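Long-range contacts in phosphoribosylformylglycinamidine synthase 2 (Thermus thermophilus, PDB 3VIU), which belongs to the PurM-like AIR synthase-related family, carries two N- and two C-terminal family domains in one chain, and binds ADP and magnesium: residues 87-92 / 168-173; 122-127 / 140-145. One frame throughout, in Å; residues are numbered along the deposited sequence.

Contact 1: 87-92 / 168-173. With PO4 (phosphate ion), chain C.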
loop_
_atom_site.group_PDB
_atom_site.type_symbol
_atom_site.label_atom_id
_atom_site.label_comp_id
_atom_site.label_asym_id
_atom_site.label_seq_id
_atom_site.Cartn_x
_atom_site.Cartn_y
_atom_site.Cartn_z
ATOM N N HIS A 87 -0.973 -10.307 0.007
ATOM C CA HIS A 87 -0.920 -11.695 -0.455
ATOM C C HIS A 87 0.121 -12.368 0.424
ATOM O O HIS A 87 1.062 -13.006 -0.060
ATOM C CB HIS A 87 -0.507 -11.786 -1.936
ATOM C CG HIS A 87 -1.593 -12.296 -2.836
ATOM N ND1 HIS A 87 -2.729 -11.567 -3.124
ATOM C CD2 HIS A 87 -1.732 -13.477 -3.488
ATOM C CE1 HIS A 87 -3.521 -12.276 -3.910
ATOM N NE2 HIS A 87 -2.939 -13.439 -4.145
ATOM N N ASN A 88 -0.070 -12.217 1.730
ATOM C CA ASN A 88 0.846 -12.753 2.718
ATOM C C ASN A 88 1.000 -14.264 2.737
ATOM O O ASN A 88 2.034 -14.784 2.313
ATOM C CB ASN A 88 0.452 -12.259 4.108
ATOM C CG ASN A 88 0.306 -10.744 4.168
ATOM O OD1 ASN A 88 1.065 -10.004 3.530
ATOM N ND2 ASN A 88 -0.663 -10.277 4.946
ATOM N N HIS A 89 -0.016 -14.966 3.228
ATOM C CA HIS A 89 0.038 -16.425 3.327
ATOM C C HIS A 89 0.493 -17.110 2.038
ATOM O O HIS A 89 1.337 -18.002 2.066
ATOM C CB HIS A 89 -1.319 -16.971 3.790
ATOM C CG HIS A 89 -1.661 -16.608 5.206
ATOM N ND1 HIS A 89 -1.032 -17.175 6.294
ATOM C CD2 HIS A 89 -2.533 -15.700 5.709
ATOM C CE1 HIS A 89 -1.499 -16.632 7.404
ATOM N NE2 HIS A 89 -2.410 -15.734 7.078
ATOM N N PRO A 90 -0.049 -16.695 0.886
ATOM C CA PRO A 90 0.383 -17.343 -0.355
ATOM C C PRO A 90 1.848 -17.065 -0.709
ATOM O O PRO A 90 2.529 -17.930 -1.264
ATOM C CB PRO A 90 -0.601 -16.795 -1.394
ATOM C CG PRO A 90 -0.971 -15.451 -0.830
ATOM C CD PRO A 90 -1.144 -15.743 0.638
ATOM N N SER A 91 2.337 -15.870 -0.391
ATOM C CA SER A 91 3.732 -15.548 -0.693
ATOM C C SER A 91 4.643 -16.368 0.201
ATOM O O SER A 91 5.774 -16.692 -0.166
ATOM C CB SER A 91 4.003 -14.057 -0.505
ATOM O OG SER A 91 3.427 -13.322 -1.568
ATOM N N ALA A 92 4.130 -16.707 1.375
ATOM C CA ALA A 92 4.863 -17.516 2.327
ATOM C C ALA A 92 5.064 -18.952 1.809
ATOM O O ALA A 92 6.138 -19.533 1.984
ATOM C CB ALA A 92 4.115 -17.546 3.657
ATOM N N ARG A 168 9.694 -13.208 10.879
ATOM C CA ARG A 168 10.342 -14.478 10.557
ATOM C C ARG A 168 9.326 -15.539 10.108
ATOM O O ARG A 168 9.484 -16.128 9.044
ATOM C CB ARG A 168 11.129 -14.999 11.767
ATOM C CG ARG A 168 12.063 -16.171 11.463
ATOM C CD ARG A 168 12.485 -16.903 12.739
ATOM N NE ARG A 168 12.831 -15.978 13.820
ATOM C CZ ARG A 168 13.888 -15.174 13.803
ATOM N NH1 ARG A 168 14.128 -14.360 14.819
ATOM N NH2 ARG A 168 14.709 -15.194 12.768
ATOM N N GLU A 169 8.287 -15.769 10.909
ATOM C CA GLU A 169 7.264 -16.770 10.581
ATOM C C GLU A 169 6.209 -16.335 9.587
ATOM O O GLU A 169 5.738 -17.137 8.783
ATOM C CB GLU A 169 6.553 -17.254 11.847
ATOM C CG GLU A 169 7.263 -18.387 12.527
ATOM C CD GLU A 169 8.703 -18.055 12.797
ATOM O OE1 GLU A 169 8.958 -17.041 13.483
ATOM O OE2 GLU A 169 9.581 -18.802 12.320
ATOM N N ASN A 170 5.816 -15.073 9.643
ATOM C CA ASN A 170 4.796 -14.589 8.727
ATOM C C ASN A 170 5.265 -13.363 7.957
ATOM O O ASN A 170 5.133 -12.237 8.430
ATOM C CB ASN A 170 3.518 -14.256 9.500
ATOM C CG ASN A 170 3.019 -15.427 10.341
ATOM O OD1 ASN A 170 3.633 -15.799 11.342
ATOM N ND2 ASN A 170 1.903 -16.015 9.929
ATOM N N PRO A 171 5.833 -13.567 6.757
ATOM C CA PRO A 171 6.290 -12.415 5.984
ATOM C C PRO A 171 5.088 -11.652 5.424
ATOM O O PRO A 171 3.962 -12.163 5.411
ATOM C CB PRO A 171 7.148 -13.059 4.896
ATOM C CG PRO A 171 6.446 -14.357 4.658
ATOM C CD PRO A 171 6.158 -14.826 6.065
ATOM N N LEU A 172 5.318 -10.429 4.971
ATOM C CA LEU A 172 4.232 -9.646 4.415
ATOM C C LEU A 172 4.555 -9.178 3.011
ATOM O O LEU A 172 5.676 -8.766 2.720
ATOM C CB LEU A 172 3.934 -8.425 5.287
ATOM C CG LEU A 172 3.448 -8.617 6.724
ATOM C CD1 LEU A 172 3.124 -7.256 7.309
ATOM C CD2 LEU A 172 2.218 -9.513 6.762
ATOM N N VAL A 173 3.561 -9.253 2.142
ATOM C CA VAL A 173 3.715 -8.798 0.774
ATOM C C VAL A 173 2.436 -8.075 0.381
ATOM O O VAL A 173 1.398 -8.701 0.150
ATOM C CB VAL A 173 3.959 -9.966 -0.195
ATOM C CG1 VAL A 173 4.179 -9.424 -1.600
ATOM C CG2 VAL A 173 5.156 -10.787 0.268
HETATM P P PO4 C . -3.586 -12.666 3.071
HETATM O O1 PO4 C . -2.674 -11.585 2.638
HETATM O O2 PO4 C . -2.794 -13.866 3.429
HETATM O O3 PO4 C . -4.358 -12.217 4.252
HETATM O O4 PO4 C . -4.520 -12.999 1.966
#
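The side-chain amide of Asn88, a residue in the first turn of a helix, takes the place of a backbone carbonyl beside the strand that begins at Leu172. Its OD1 accepts the backbone N-H of Val173 at 3.0 Å, in the plane of the amide and nearly straight at 161°. One residue earlier, the N-H of His87 donates a hydrogen bond to Val173 O, 2.9 Å from N to O and almost along the C=O axis, so both backbone polar groups of Val173 are gripped by the start of the helix. Asn88 suits this place because its amide has two ends: CG stands beside the backbone N (chi1 -52°), OD1 serves the strand, and ND2 bonds to Asn488. Leu172 runs alongside it, CD2 3.4 Å from Asn88 CG.

The side chain of Val173, which points toward the helix, makes a nonpolar contact of its own: CG2 lies 3.6 Å from Ser91 CB. Ser91 OG turns back to His87 O, which also accepts Ser91 N; a small hydroxyl can thus lie against a valine with its polarity satisfied inside the helix. Further along, Ala92 CB meets the ring of Pro171 at CG, 4.1 Å away, a loose apolar touch.

A phosphate ion, probably from the crystallisation liquor, sits at the same helix start: Asn88 N reaches PO4 O1 at 2.8 Å and His89 N binds PO4 O2. The hydroxyls of Ser86 and Ser525 also hydrogen-bond to it. With His87 at the N-cap, this is a helix N-terminus acting as an anion site, where the helix dipole would probably favour the negative charge.

Contact 2: 122-127 / 140-145; sequences DSLRFG and GVVSGI
Val141 is the centre of this contact, its two methyls divided between two strand residues. CG2 meets Leu124 CD1 tip to tip at 3.6 Å; Leu124 also reaches Val142, though CD1 and CG1 are 4.4 Å apart there. One helical turn beyond Val141, Ile145 stretches its extended chain (chi2 -176°) to Asp122, with CD1 3.9 Å from CB. The aspartate thus offers its methylene to the isoleucine.

Phe126 is the second partner of Val141, whose CG1 comes to Phe126 CZ at 3.6 Å. The methyls approach the phenyl ring at its edge, near its plane, so no ring face is used here. Leu124 and Phe126 both point toward the helix, with CG beside the backbone N. A beta-branched valine fits between such long partners: it is short, and its fork offers a methyl to each. Its chi1 of -24° is well off a staggered position. Since no hydrogen bond crosses the interface, it rests on apolar contact alone, and the axes of strand 122-126 and helix 140-145 stay 11.1 Å apart, running nearly antiparallel at 161°.

Strand 116-126, helix 132-152 and strand 156-163 form a beta-alpha-beta unit whose two strands are parallel neighbours in the sheet. Leu161 and Thr156 of the second strand touch Leu124 and Ile145, respectively, while Val173 of strand 172-182 adds to the wall facing Val141. Along the helix's flank, Pro95 and Ala99 of helix 95-112 pack on Val141, the latter also on Ile145.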
loop_
_atom_site.group_PDB
_atom_site.type_symbol
_atom_site.label_atom_id
_atom_site.label_comp_id
_atom_site.label_asym_id
_atom_site.label_seq_id
_atom_site.Cartn_x
_atom_site.Cartn_y
_atom_site.Cartn_z
ATOM N N ASP A 122 5.454 -1.627 -3.870
ATOM C CA ASP A 122 5.442 -2.821 -3.037
ATOM C C ASP A 122 5.812 -2.520 -1.585
ATOM O O ASP A 122 6.690 -1.706 -1.312
ATOM C CB ASP A 122 6.393 -3.872 -3.615
ATOM C CG ASP A 122 7.792 -3.332 -3.839
ATOM O OD1 ASP A 122 7.937 -2.373 -4.627
ATOM O OD2 ASP A 122 8.748 -3.862 -3.231
ATOM N N SER A 123 5.126 -3.176 -0.659
ATOM C CA SER A 123 5.385 -2.992 0.758
ATOM C C SER A 123 5.763 -4.374 1.282
ATOM O O SER A 123 4.906 -5.257 1.418
ATOM C CB SER A 123 4.129 -2.461 1.449
ATOM O OG SER A 123 4.462 -1.739 2.622
ATOM N N LEU A 124 7.048 -4.558 1.577
ATOM C CA LEU A 124 7.561 -5.854 2.018
ATOM C C LEU A 124 8.165 -5.937 3.425
ATOM O O LEU A 124 8.877 -5.040 3.882
ATOM C CB LEU A 124 8.594 -6.346 0.998
ATOM C CG LEU A 124 8.210 -6.196 -0.477
ATOM C CD1 LEU A 124 9.346 -6.678 -1.362
ATOM C CD2 LEU A 124 6.940 -6.994 -0.763
ATOM N N ARG A 125 7.887 -7.057 4.084
ATOM C CA ARG A 125 8.368 -7.334 5.431
ATOM C C ARG A 125 8.840 -8.782 5.523
ATOM O O ARG A 125 8.066 -9.702 5.292
ATOM C CB ARG A 125 7.249 -7.095 6.452
ATOM C CG ARG A 125 6.725 -5.662 6.474
ATOM C CD ARG A 125 7.798 -4.696 6.966
ATOM N NE ARG A 125 7.279 -3.345 7.125
ATOM C CZ ARG A 125 7.226 -2.434 6.159
ATOM N NH1 ARG A 125 6.724 -1.242 6.427
ATOM N NH2 ARG A 125 7.686 -2.699 4.938
ATOM N N PHE A 126 10.114 -8.968 5.859
ATOM C CA PHE A 126 10.716 -10.292 6.011
ATOM C C PHE A 126 11.535 -10.290 7.305
ATOM O O PHE A 126 11.765 -9.230 7.900
ATOM C CB PHE A 126 11.655 -10.593 4.841
ATOM C CG PHE A 126 10.998 -10.535 3.503
ATOM C CD1 PHE A 126 9.974 -11.414 3.180
ATOM C CD2 PHE A 126 11.417 -9.611 2.552
ATOM C CE1 PHE A 126 9.372 -11.379 1.916
ATOM C CE2 PHE A 126 10.825 -9.563 1.290
ATOM C CZ PHE A 126 9.799 -10.451 0.970
ATOM N N GLY A 127 11.983 -11.472 7.729
ATOM C CA GLY A 127 12.788 -11.575 8.930
ATOM C C GLY A 127 14.144 -10.944 8.676
ATOM O O GLY A 127 14.336 -10.354 7.615
ATOM N N GLY A 140 12.484 -14.397 -4.066
ATOM C CA GLY A 140 11.244 -14.860 -4.659
ATOM C C GLY A 140 10.216 -13.787 -5.004
ATOM O O GLY A 140 9.804 -13.686 -6.165
ATOM N N VAL A 141 9.800 -12.975 -4.032
ATOM C CA VAL A 141 8.786 -11.970 -4.330
ATOM C C VAL A 141 9.238 -10.894 -5.309
ATOM O O VAL A 141 8.449 -10.479 -6.146
ATOM C CB VAL A 141 8.167 -11.286 -3.037
ATOM C CG1 VAL A 141 8.315 -12.179 -1.830
ATOM C CG2 VAL A 141 8.767 -9.930 -2.806
ATOM N N VAL A 142 10.484 -10.432 -5.238
ATOM C CA VAL A 142 10.886 -9.410 -6.202
ATOM C C VAL A 142 11.020 -10.027 -7.604
ATOM O O VAL A 142 10.749 -9.363 -8.602
ATOM C CB VAL A 142 12.203 -8.685 -5.805
ATOM C CG1 VAL A 142 12.199 -8.383 -4.320
ATOM C CG2 VAL A 142 13.413 -9.503 -6.210
ATOM N N SER A 143 11.435 -11.287 -7.686
ATOM C CA SER A 143 11.535 -11.953 -8.986
ATOM C C SER A 143 10.127 -11.999 -9.562
ATOM O O SER A 143 9.906 -11.637 -10.717
ATOM C CB SER A 143 12.033 -13.395 -8.846
ATOM O OG SER A 143 13.378 -13.457 -8.424
ATOM N N GLY A 144 9.183 -12.457 -8.739
ATOM C CA GLY A 144 7.796 -12.565 -9.154
ATOM C C GLY A 144 7.151 -11.231 -9.482
ATOM O O GLY A 144 6.390 -11.122 -10.445
ATOM N N ILE A 145 7.450 -10.214 -8.681
ATOM C CA ILE A 145 6.902 -8.882 -8.905
ATOM C C ILE A 145 7.418 -8.332 -10.232
ATOM O O ILE A 145 6.661 -7.771 -11.022
ATOM C CB ILE A 145 7.294 -7.905 -7.753
ATOM C CG1 ILE A 145 6.525 -8.266 -6.479
ATOM C CG2 ILE A 145 6.997 -6.461 -8.157
ATOM C CD1 ILE A 145 6.766 -7.318 -5.316
#

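In the fold
Both contacts lie in the first N-terminal AIR synthase-related domain and meet at one sheet, in which strands 172-182 and 116-126 are antiparallel neighbours. Their centres are 9 Å apart, and they join directly: Leu172 N probably bonds to Arg125 O at 2.9 Å, while Pro171 packs on Phe126 and Val173 on Leu124. Contact 2 is wholly buried and purely apolar, as suits a helix laid against a sheet. Contact 1, only partly buried, stands at a strand's beginning beside a helix start, and there backbone and amide hydrogen bonds and a bound phosphate are added to the nonpolar packing. Val173 bridges the two settings.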